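Long-range contacts in EreC (Klebsiella pneumoniae, PDB 6XCQ), which probably hydrolyses the lactone ring of erythromycin and related macrolides, an esterase activity that gives resistance to these antibiotics: residues P42-F47 and R84-R89; D178-H184 and R224-L229. The protein carries 1 engineered substitution. All coordinates share one frame; numbering follows the deposited sequence. Where two conformers were deposited one is given.

Contacts 1 and 2 lie on opposite sides of the centre of the chain, their own centres about 48 Å apart and their nearest atoms about 31 Å apart, so neither touches the other. They follow in series: the loop 42-47 meets the helical turns 84-89 before the chain reaches 178-184, which later packs on 224-229. Contact 1, about 22 Å from the chain centre, ties the loop after the first strand of the mixed sheet to helix 73-90; contact 2, about 30 Å out, joins the turn between helices 164-177 and 182-191, and the start of the latter, to helix 212-231. In both, an arginine grips a carboxylate side-on, but only in contact 2 does that pair bridge the segments.

Contact 1: P42-F47 and R84-R89; sequences PQKLDF and RYLVER
The loop 42-47 runs beside the helical turns 84-89, its backbone nearest at Phe47 and Tyr85, whose CA atoms are 7.0 Å apart, with Pro42 abreast of Arg84 at the other end. Phe47 has the largest share of the contact. With its CG anti to the carbonyl carbon (chi1 -76°), its ring reaches the helix, and Phe47 CE2 comes 3.5 Å from CA of Tyr85 close to the ring plane. The guanidinium of Arg89 lies flat over one face of the Phe47 ring, centres 4.5 Å apart and planes 24° apart, a cation-pi stack displaced toward CB; Leu45 CD2 lies over the rim of the opposite face.

Arg84 meets the same ring quite differently. Arg84 NH2 approaches Phe47 CE1 at 3.7 Å near the ring plane, and the two flat groups stand almost perpendicular, so the ring turns its edge to the guanidinium face. A bend at chi3 (72°) swings that guanidinium toward the loop, where Arg84 NH1 donates to Pro42 O at 2.8 Å, nearly along the carbonyl axis. NH1 also reaches a water that in turn donates to Leu45 O. On its other side the group holds Glu88 side-on, Arg84 NE to Glu88 OE2 at 2.9 Å and Arg84 NH2 to Glu88 OE1 at 3.1 Å, a salt bridge one turn along the helix that fixes the guanidinium's rotation.

Tyr142 of helix 126-146 bonds to the same Glu88 OE2, and Trp138 packs on Arg84. Pro42 rests on Leu77 and Ala80 earlier in helix 73-90, while Leu86 turns from the loop to Val63 and Leu65 of strand 62-65, setting this helix between the loop and the central sheet.

Contact 2: D178-H184 and R224-L229; sequences DHLIKPH and RLKLRL
Arg228 grips Asp178 side-on in a two-bond salt bridge: NE of Arg228 donates to Asp178 OD2 at 2.9 Å and Arg228 NH2 to Asp178 OD1 at 3.0 Å. Each oxygen uses its syn lone pair, the bonds are nearly straight, and the carboxylate and guanidinium planes are only 15° apart. Arg228 reaches across as an extended chain from CG to NE, and Leu180 CD1 lies 3.7 Å from Arg228 NH2.

Beside this pair, Ile181 sets its CD1 methyl into the corner formed by Arg224 and Arg228. Ile181 CD1 sits 3.7 Å from CD of Arg228, while Ile181 CG1 packs on CD2 of Leu225 at 3.6 Å. His184 extends the contact one turn further. Its CG lies anti to the backbone N (chi1 -178°), which sends the imidazole toward helix 212-231; there His184 CD2 meets CD1 of Leu225 at the ring edge, 3.4 Å away. Arg224 has two conformers; in the one given, and so tentatively, its guanidinium centre lies under Ile181 CD1 and its CD makes a CH-pi contact over the rim of one His184 face.

What sets these groups in place lies in the surrounding helices. His184 NE2 is hydrogen-bonded to Gly221 O, a turn before Arg224, which pins the ring's orientation. Asp178 directly follows helix 164-177, Ile181 is the N-cap residue of helix 182-191, and Leu229 leans on Ala248 and Ile252 of helix 244-267.

Thus the link to helix 212-231 has an ion pair at one end, Ile181 against Leu225 and arginine chains in the middle, and the His184 ring at the other end. Two in-plane bonds hold the buried carboxylate in direction as well as distance, and pairing with Arg228 probably favours its ionised form.

Contact 1: P42-F47 and R84-R89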
ATOM      1  N   PRO A  42       3.333 -18.793 -11.045  1.00 21.08           N
ATOM      2  CA  PRO A  42       4.191 -17.781 -11.682  1.00 16.72           C
ATOM      3  C   PRO A  42       5.345 -18.352 -12.490  1.00 26.72           C
ATOM      4  O   PRO A  42       5.797 -17.707 -13.443  1.00 29.23           O
ATOM      5  CB  PRO A  42       4.710 -16.964 -10.488  1.00 17.11           C
ATOM      6  CG  PRO A  42       3.768 -17.242  -9.368  1.00 21.96           C
ATOM      7  CD  PRO A  42       3.266 -18.629  -9.583  1.00 21.47           C
ATOM      8  N   GLN A  43       5.850 -19.528 -12.121  1.00 21.22           N
ATOM      9  CA  GLN A  43       6.947 -20.155 -12.842  1.00 24.74           C
ATOM     10  C   GLN A  43       6.520 -20.784 -14.161  1.00 32.75           C
ATOM     11  O   GLN A  43       7.372 -20.975 -15.035  1.00 34.83           O
ATOM     12  CB  GLN A  43       7.603 -21.215 -11.961  1.00 25.31           C
ATOM     13  CG  GLN A  43       8.712 -20.659 -11.094  1.00 35.91           C
ATOM     14  CD  GLN A  43       8.242 -19.520 -10.201  1.00 33.86           C
ATOM     15  OE1 GLN A  43       8.615 -18.358 -10.402  1.00 47.78           O
ATOM     16  NE2 GLN A  43       7.432 -19.850  -9.200  1.00 39.33           N
ATOM     17  N   LYS A  44       5.235 -21.104 -14.324  1.00 22.00           N
ATOM     18  CA  LYS A  44       4.723 -21.733 -15.540  1.00 27.54           C
ATOM     19  C   LYS A  44       3.685 -20.850 -16.223  1.00 22.40           C
ATOM     20  O   LYS A  44       2.630 -21.342 -16.623  1.00 24.42           O
ATOM     21  CB  LYS A  44       4.079 -23.093 -15.237  1.00 24.65           C
ATOM     22  CG  LYS A  44       4.919 -24.072 -14.429  1.00 40.03           C
ATOM     23  CD  LYS A  44       5.283 -25.294 -15.265  1.00 51.35           C
ATOM     24  N   LEU A  45       3.967 -19.561 -16.379  1.00 22.61           N
ATOM     25  CA  LEU A  45       2.949 -18.623 -16.835  1.00 29.76           C
ATOM     26  C   LEU A  45       2.699 -18.750 -18.335  1.00 26.87           C
ATOM     27  O   LEU A  45       3.639 -18.811 -19.128  1.00 25.91           O
ATOM     28  CB  LEU A  45       3.369 -17.192 -16.504  1.00 23.46           C
ATOM     29  CG  LEU A  45       2.190 -16.242 -16.326  1.00 28.82           C
ATOM     30  CD1 LEU A  45       1.402 -16.673 -15.115  1.00 26.83           C
ATOM     31  CD2 LEU A  45       2.667 -14.820 -16.166  1.00 33.10           C
ATOM     32  N   ASP A  46       1.421 -18.759 -18.727  1.00 22.52           N
ATOM     33  CA  ASP A  46       1.032 -18.707 -20.137  1.00 15.49           C
ATOM     34  C   ASP A  46       0.575 -17.284 -20.427  1.00 18.69           C
ATOM     35  O   ASP A  46      -0.565 -16.919 -20.128  1.00 21.23           O
ATOM     36  CB  ASP A  46      -0.067 -19.722 -20.453  1.00 25.52           C
ATOM     37  CG  ASP A  46      -0.594 -19.607 -21.887  1.00 25.92           C
ATOM     38  OD1 ASP A  46      -0.094 -18.761 -22.671  1.00 26.20           O
ATOM     39  OD2 ASP A  46      -1.529 -20.368 -22.229  1.00 29.26           O
ATOM     40  N   PHE A  47       1.446 -16.496 -21.067  1.00 21.61           N
ATOM     41  CA  PHE A  47       1.157 -15.079 -21.250  1.00 23.76           C
ATOM     42  C   PHE A  47      -0.044 -14.838 -22.155  1.00 25.03           C
ATOM     43  O   PHE A  47      -0.590 -13.731 -22.140  1.00 20.34           O
ATOM     44  CB  PHE A  47       2.396 -14.342 -21.787  1.00 22.78           C
ATOM     45  CG  PHE A  47       3.461 -14.099 -20.737  1.00 33.66           C
ATOM     46  CD1 PHE A  47       4.441 -15.044 -20.489  1.00 35.28           C
ATOM     47  CD2 PHE A  47       3.470 -12.936 -19.993  1.00 37.13           C
ATOM     48  CE1 PHE A  47       5.408 -14.829 -19.514  1.00 47.85           C
ATOM     49  CE2 PHE A  47       4.442 -12.712 -19.022  1.00 41.63           C
ATOM     50  CZ  PHE A  47       5.408 -13.657 -18.781  1.00 33.33           C
ATOM     51  N   ARG A  84       5.229 -10.487 -13.265  1.00 20.02           N
ATOM     52  CA  ARG A  84       5.925 -11.046 -14.427  1.00 25.19           C
ATOM     53  C   ARG A  84       5.376 -10.481 -15.733  1.00 31.53           C
ATOM     54  O   ARG A  84       6.137 -10.062 -16.611  1.00 22.66           O
ATOM     55  CB  ARG A  84       5.815 -12.573 -14.429  1.00 23.73           C
ATOM     56  CG  ARG A  84       6.882 -13.279 -13.614  1.00 28.09           C
ATOM     57  CD  ARG A  84       7.029 -14.719 -14.065  1.00 22.94           C
ATOM     58  NE  ARG A  84       7.669 -14.775 -15.374  1.00 24.86           N
ATOM     59  CZ  ARG A  84       7.629 -15.822 -16.186  1.00 27.63           C
ATOM     60  NH1 ARG A  84       6.964 -16.919 -15.831  1.00 20.90           N
ATOM     61  NH2 ARG A  84       8.248 -15.766 -17.360  1.00 23.11           N
ATOM     62  N   TYR A  85       4.050 -10.453 -15.875  1.00 21.36           N
ATOM     63  CA  TYR A  85       3.449  -9.937 -17.102  1.00 21.12           C
ATOM     64  C   TYR A  85       3.782  -8.462 -17.320  1.00 22.98           C
ATOM     65  O   TYR A  85       4.137  -8.049 -18.430  1.00 24.34           O
ATOM     66  CB  TYR A  85       1.937 -10.147 -17.054  1.00 27.57           C
ATOM     67  CG  TYR A  85       1.180  -9.363 -18.092  1.00 24.90           C
ATOM     68  CD1 TYR A  85       1.210  -9.735 -19.430  1.00 27.14           C
ATOM     69  CD2 TYR A  85       0.420  -8.263 -17.732  1.00 29.16           C
ATOM     70  CE1 TYR A  85       0.499  -9.029 -20.382  1.00 25.96           C
ATOM     71  CE2 TYR A  85      -0.286  -7.548 -18.669  1.00 32.49           C
ATOM     72  CZ  TYR A  85      -0.247  -7.936 -19.993  1.00 33.72           C
ATOM     73  OH  TYR A  85      -0.963  -7.215 -20.919  1.00 35.27           O
ATOM     74  N   LEU A  86       3.651  -7.645 -16.275  1.00 20.43           N
ATOM     75  CA  LEU A  86       3.878  -6.211 -16.437  1.00 18.89           C
ATOM     76  C   LEU A  86       5.355  -5.917 -16.668  1.00 19.28           C
ATOM     77  O   LEU A  86       5.706  -5.045 -17.476  1.00 21.01           O
ATOM     78  CB  LEU A  86       3.366  -5.457 -15.212  1.00 18.46           C
ATOM     79  CG  LEU A  86       1.848  -5.467 -15.034  1.00 22.21           C
ATOM     80  CD1 LEU A  86       1.443  -4.946 -13.643  1.00 15.84           C
ATOM     81  CD2 LEU A  86       1.217  -4.667 -16.148  1.00 18.79           C
ATOM     82  N   VAL A  87       6.233  -6.644 -15.983  1.00 16.13           N
ATOM     83  CA  VAL A  87       7.664  -6.422 -16.148  1.00 20.87           C
ATOM     84  C   VAL A  87       8.125  -6.933 -17.505  1.00 26.71           C
ATOM     85  O   VAL A  87       8.741  -6.198 -18.288  1.00 28.38           O
ATOM     86  CB  VAL A  87       8.449  -7.080 -15.001  1.00 22.61           C
ATOM     87  CG1 VAL A  87       9.938  -7.163 -15.361  1.00 26.64           C
ATOM     88  CG2 VAL A  87       8.254  -6.292 -13.728  1.00 21.81           C
ATOM     89  N   GLU A  88       7.810  -8.186 -17.820  1.00 21.25           N
ATOM     90  CA  GLU A  88       8.407  -8.803 -18.998  1.00 22.56           C
ATOM     91  C   GLU A  88       7.722  -8.419 -20.294  1.00 20.86           C
ATOM     92  O   GLU A  88       8.350  -8.511 -21.356  1.00 28.33           O
ATOM     93  CB  GLU A  88       8.420 -10.317 -18.854  1.00 24.33           C
ATOM     94  CG  GLU A  88       9.244 -10.769 -17.697  1.00 27.25           C
ATOM     95  CD  GLU A  88       9.186 -12.259 -17.544  1.00 29.49           C
ATOM     96  OE1 GLU A  88       8.772 -12.914 -18.519  1.00 29.74           O
ATOM     97  OE2 GLU A  88       9.526 -12.767 -16.459  1.00 29.88           O
ATOM     98  N   ARG A  89       6.469  -7.975 -20.251  1.00 21.79           N
ATOM     99  CA  ARG A  89       5.775  -7.664 -21.489  1.00 25.67           C
ATOM    100  C   ARG A  89       5.447  -6.195 -21.659  1.00 34.22           C
ATOM    101  O   ARG A  89       5.185  -5.773 -22.788  1.00 26.59           O
ATOM    102  CB  ARG A  89       4.485  -8.488 -21.606  1.00 28.41           C
ATOM    103  CG  ARG A  89       4.762  -9.963 -21.795  1.00 34.24           C
ATOM    104  CD  ARG A  89       5.445 -10.238 -23.143  1.00 43.31           C
ATOM    105  NE  ARG A  89       5.531 -11.671 -23.423  1.00 50.76           N
ATOM    106  CZ  ARG A  89       4.545 -12.392 -23.948  1.00 49.21           C
ATOM    107  NH1 ARG A  89       3.392 -11.815 -24.275  1.00 56.93           N
ATOM    108  NH2 ARG A  89       4.716 -13.691 -24.156  1.00 56.01           N
TER
HETATM  109  O   HOH W   1       6.393 -18.720 -18.124  1.00 30.43           O

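Contact 2: D178-H184 and R224-L229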
ATOM      1  N   ASP A 178      20.819  22.679   7.539  1.00 20.63           N
ATOM      2  CA  ASP A 178      20.146  23.774   8.233  1.00 25.02           C
ATOM      3  C   ASP A 178      20.274  23.577   9.737  1.00 22.74           C
ATOM      4  O   ASP A 178      19.283  23.355  10.445  1.00 22.31           O
ATOM      5  CB  ASP A 178      18.672  23.876   7.787  1.00 16.26           C
ATOM      6  CG  ASP A 178      17.938  25.091   8.391  1.00 27.50           C
ATOM      7  OD1 ASP A 178      18.552  26.137   8.677  1.00 22.98           O
ATOM      8  OD2 ASP A 178      16.716  25.008   8.586  1.00 24.36           O
ATOM      9  N   HIS A 179      21.510  23.648  10.234  1.00 19.94           N
ATOM     10  CA  HIS A 179      21.768  23.335  11.637  1.00 23.42           C
ATOM     11  C   HIS A 179      21.029  24.261  12.595  1.00 20.29           C
ATOM     12  O   HIS A 179      20.784  23.870  13.742  1.00 26.64           O
ATOM     13  CB  HIS A 179      23.275  23.382  11.923  1.00 34.00           C
ATOM     14  CG  HIS A 179      23.655  22.745  13.223  1.00 40.32           C
ATOM     15  ND1 HIS A 179      23.521  23.389  14.435  1.00 45.36           N
ATOM     16  CD2 HIS A 179      24.150  21.514  13.505  1.00 51.07           C
ATOM     17  CE1 HIS A 179      23.920  22.586  15.406  1.00 43.33           C
ATOM     18  NE2 HIS A 179      24.311  21.444  14.868  1.00 36.32           N
ATOM     19  N   LEU A 180      20.629  25.454  12.138  1.00 19.82           N
ATOM     20  CA  LEU A 180      19.884  26.390  12.981  1.00 16.96           C
ATOM     21  C   LEU A 180      18.610  25.779  13.548  1.00 29.24           C
ATOM     22  O   LEU A 180      18.149  26.196  14.615  1.00 26.32           O
ATOM     23  CB  LEU A 180      19.520  27.642  12.183  1.00 20.85           C
ATOM     24  CG  LEU A 180      20.667  28.596  11.839  1.00 28.93           C
ATOM     25  CD1 LEU A 180      20.212  29.632  10.811  1.00 22.54           C
ATOM     26  CD2 LEU A 180      21.190  29.246  13.103  1.00 24.29           C
ATOM     27  N   ILE A 181      18.006  24.819  12.851  1.00 27.27           N
ATOM     28  CA  ILE A 181      16.737  24.253  13.295  1.00 27.49           C
ATOM     29  C   ILE A 181      16.915  22.851  13.875  1.00 30.87           C
ATOM     30  O   ILE A 181      15.927  22.170  14.176  1.00 32.82           O
ATOM     31  CB  ILE A 181      15.689  24.285  12.159  1.00 29.68           C
ATOM     32  CG1 ILE A 181      14.266  24.290  12.724  1.00 35.44           C
ATOM     33  CG2 ILE A 181      15.882  23.132  11.161  1.00 23.15           C
ATOM     34  CD1 ILE A 181      13.767  25.653  13.114  1.00 29.61           C
ATOM     35  N   LYS A 182      18.158  22.414  14.071  1.00 25.96           N
ATOM     36  CA  LYS A 182      18.399  21.101  14.667  1.00 23.26           C
ATOM     37  C   LYS A 182      17.907  20.958  16.107  1.00 32.14           C
ATOM     38  O   LYS A 182      17.441  19.859  16.455  1.00 37.23           O
ATOM     39  CB  LYS A 182      19.892  20.766  14.580  1.00 31.74           C
ATOM     40  CG  LYS A 182      20.300  19.511  15.336  1.00 47.16           C
ATOM     41  CD  LYS A 182      20.895  18.463  14.412  1.00 45.91           C
ATOM     42  CE  LYS A 182      21.752  17.471  15.180  1.00 51.05           C
ATOM     43  NZ  LYS A 182      21.015  16.825  16.301  1.00 36.75           N
ATOM     44  N   PRO A 183      17.999  21.962  16.990  1.00 35.96           N
ATOM     45  CA  PRO A 183      17.405  21.774  18.327  1.00 35.79           C
ATOM     46  C   PRO A 183      15.911  21.498  18.268  1.00 30.93           C
ATOM     47  O   PRO A 183      15.389  20.677  19.030  1.00 32.00           O
ATOM     48  CB  PRO A 183      17.702  23.102  19.036  1.00 31.47           C
ATOM     49  CG  PRO A 183      18.841  23.696  18.297  1.00 30.25           C
ATOM     50  CD  PRO A 183      18.698  23.257  16.879  1.00 37.71           C
ATOM     51  N   HIS A 184      15.215  22.182  17.361  1.00 29.74           N
ATOM     52  CA  HIS A 184      13.781  21.994  17.185  1.00 25.43           C
ATOM     53  C   HIS A 184      13.460  20.569  16.734  1.00 33.92           C
ATOM     54  O   HIS A 184      12.514  19.957  17.240  1.00 29.06           O
ATOM     55  CB  HIS A 184      13.279  23.050  16.196  1.00 31.74           C
ATOM     56  CG  HIS A 184      11.803  23.025  15.947  1.00 47.25           C
ATOM     57  ND1 HIS A 184      10.909  23.775  16.681  1.00 44.19           N
ATOM     58  CD2 HIS A 184      11.067  22.375  15.012  1.00 40.60           C
ATOM     59  CE1 HIS A 184       9.684  23.571  16.224  1.00 43.71           C
ATOM     60  NE2 HIS A 184       9.754  22.728  15.209  1.00 30.22           N
ATOM     61  N   ARG A 224       5.754  24.169  11.763  0.63 20.69           N
ATOM     62  CA  ARG A 224       6.805  25.185  11.738  0.63 18.10           C
ATOM     63  C   ARG A 224       7.972  24.735  10.872  0.63 16.12           C
ATOM     64  O   ARG A 224       8.469  25.496  10.031  0.63 18.70           O
ATOM     65  CB  ARG A 224       7.280  25.492  13.162  0.63 18.71           C
ATOM     66  CG  ARG A 224       8.232  26.696  13.273  0.63 25.29           C
ATOM     67  CD  ARG A 224       9.706  26.282  13.308  0.63 25.20           C
ATOM     68  NE  ARG A 224      10.555  27.286  13.942  0.63 17.30           N
ATOM     69  CZ  ARG A 224      11.155  28.284  13.300  0.63 24.73           C
ATOM     70  NH1 ARG A 224      10.993  28.440  11.986  0.63 16.78           N
ATOM     71  NH2 ARG A 224      11.910  29.139  13.980  0.63 21.84           N
ATOM     72  N   LEU A 225       8.409  23.488  11.049  1.00 16.33           N
ATOM     73  CA  LEU A 225       9.530  22.971  10.270  1.00 17.35           C
ATOM     74  C   LEU A 225       9.203  22.916   8.789  1.00 21.98           C
ATOM     75  O   LEU A 225      10.055  23.221   7.951  1.00 16.71           O
ATOM     76  CB  LEU A 225       9.904  21.571  10.752  1.00 21.46           C
ATOM     77  CG  LEU A 225      11.078  21.517  11.716  1.00 40.02           C
ATOM     78  CD1 LEU A 225      11.091  20.179  12.419  1.00 37.70           C
ATOM     79  CD2 LEU A 225      12.388  21.776  10.985  1.00 37.79           C
ATOM     80  N   LYS A 226       7.986  22.476   8.459  1.00 16.89           N
ATOM     81  CA  LYS A 226       7.575  22.333   7.067  1.00 16.47           C
ATOM     82  C   LYS A 226       7.615  23.662   6.332  1.00 15.31           C
ATOM     83  O   LYS A 226       8.030  23.731   5.168  1.00 14.41           O
ATOM     84  CB  LYS A 226       6.161  21.779   7.018  1.00  8.27           C
ATOM     85  CG  LYS A 226       5.642  21.498   5.626  1.00 20.87           C
ATOM     86  CD  LYS A 226       4.180  21.097   5.699  1.00 28.03           C
ATOM     87  CE  LYS A 226       3.389  21.663   4.539  1.00 35.47           C
ATOM     88  NZ  LYS A 226       3.444  20.761   3.365  1.00 23.00           N
ATOM     89  N   LEU A 227       7.128  24.717   6.979  1.00 13.40           N
ATOM     90  CA  LEU A 227       7.076  26.028   6.337  1.00 14.37           C
ATOM     91  C   LEU A 227       8.460  26.672   6.261  1.00 14.68           C
ATOM     92  O   LEU A 227       8.762  27.385   5.297  1.00 14.02           O
ATOM     93  CB  LEU A 227       6.097  26.930   7.093  1.00 17.90           C
ATOM     94  CG  LEU A 227       4.608  26.921   6.700  1.00 23.38           C
ATOM     95  CD1 LEU A 227       4.098  25.542   6.399  1.00 14.97           C
ATOM     96  CD2 LEU A 227       3.766  27.564   7.795  1.00 23.07           C
ATOM     97  N   ARG A 228       9.314  26.435   7.252  1.00 17.62           N
ATOM     98  CA  ARG A 228      10.670  26.962   7.165  1.00 21.03           C
ATOM     99  C   ARG A 228      11.425  26.321   6.005  1.00 16.12           C
ATOM    100  O   ARG A 228      12.065  27.017   5.207  1.00 14.37           O
ATOM    101  CB  ARG A 228      11.422  26.753   8.480  1.00 18.16           C
ATOM    102  CG  ARG A 228      12.881  27.230   8.379  1.00 16.77           C
ATOM    103  CD  ARG A 228      13.680  27.013   9.664  1.00 23.07           C
ATOM    104  NE  ARG A 228      15.112  27.258   9.472  1.00 18.91           N
ATOM    105  CZ  ARG A 228      15.693  28.459   9.527  1.00 27.48           C
ATOM    106  NH1 ARG A 228      14.970  29.556   9.741  1.00 19.64           N
ATOM    107  NH2 ARG A 228      17.004  28.571   9.336  1.00 18.24           N
ATOM    108  N   LEU A 229      11.322  24.996   5.865  1.00 14.70           N
ATOM    109  CA  LEU A 229      12.080  24.317   4.817  1.00 18.07           C
ATOM    110  C   LEU A 229      11.624  24.755   3.438  1.00 14.26           C
ATOM    111  O   LEU A 229      12.449  24.979   2.545  1.00 14.10           O
ATOM    112  CB  LEU A 229      11.945  22.798   4.948  1.00 18.64           C
ATOM    113  CG  LEU A 229      13.012  22.075   5.773  1.00 36.46           C
ATOM    114  CD1 LEU A 229      14.240  21.770   4.941  1.00 39.03           C
ATOM    115  CD2 LEU A 229      13.395  22.888   6.993  1.00 41.18           C
TER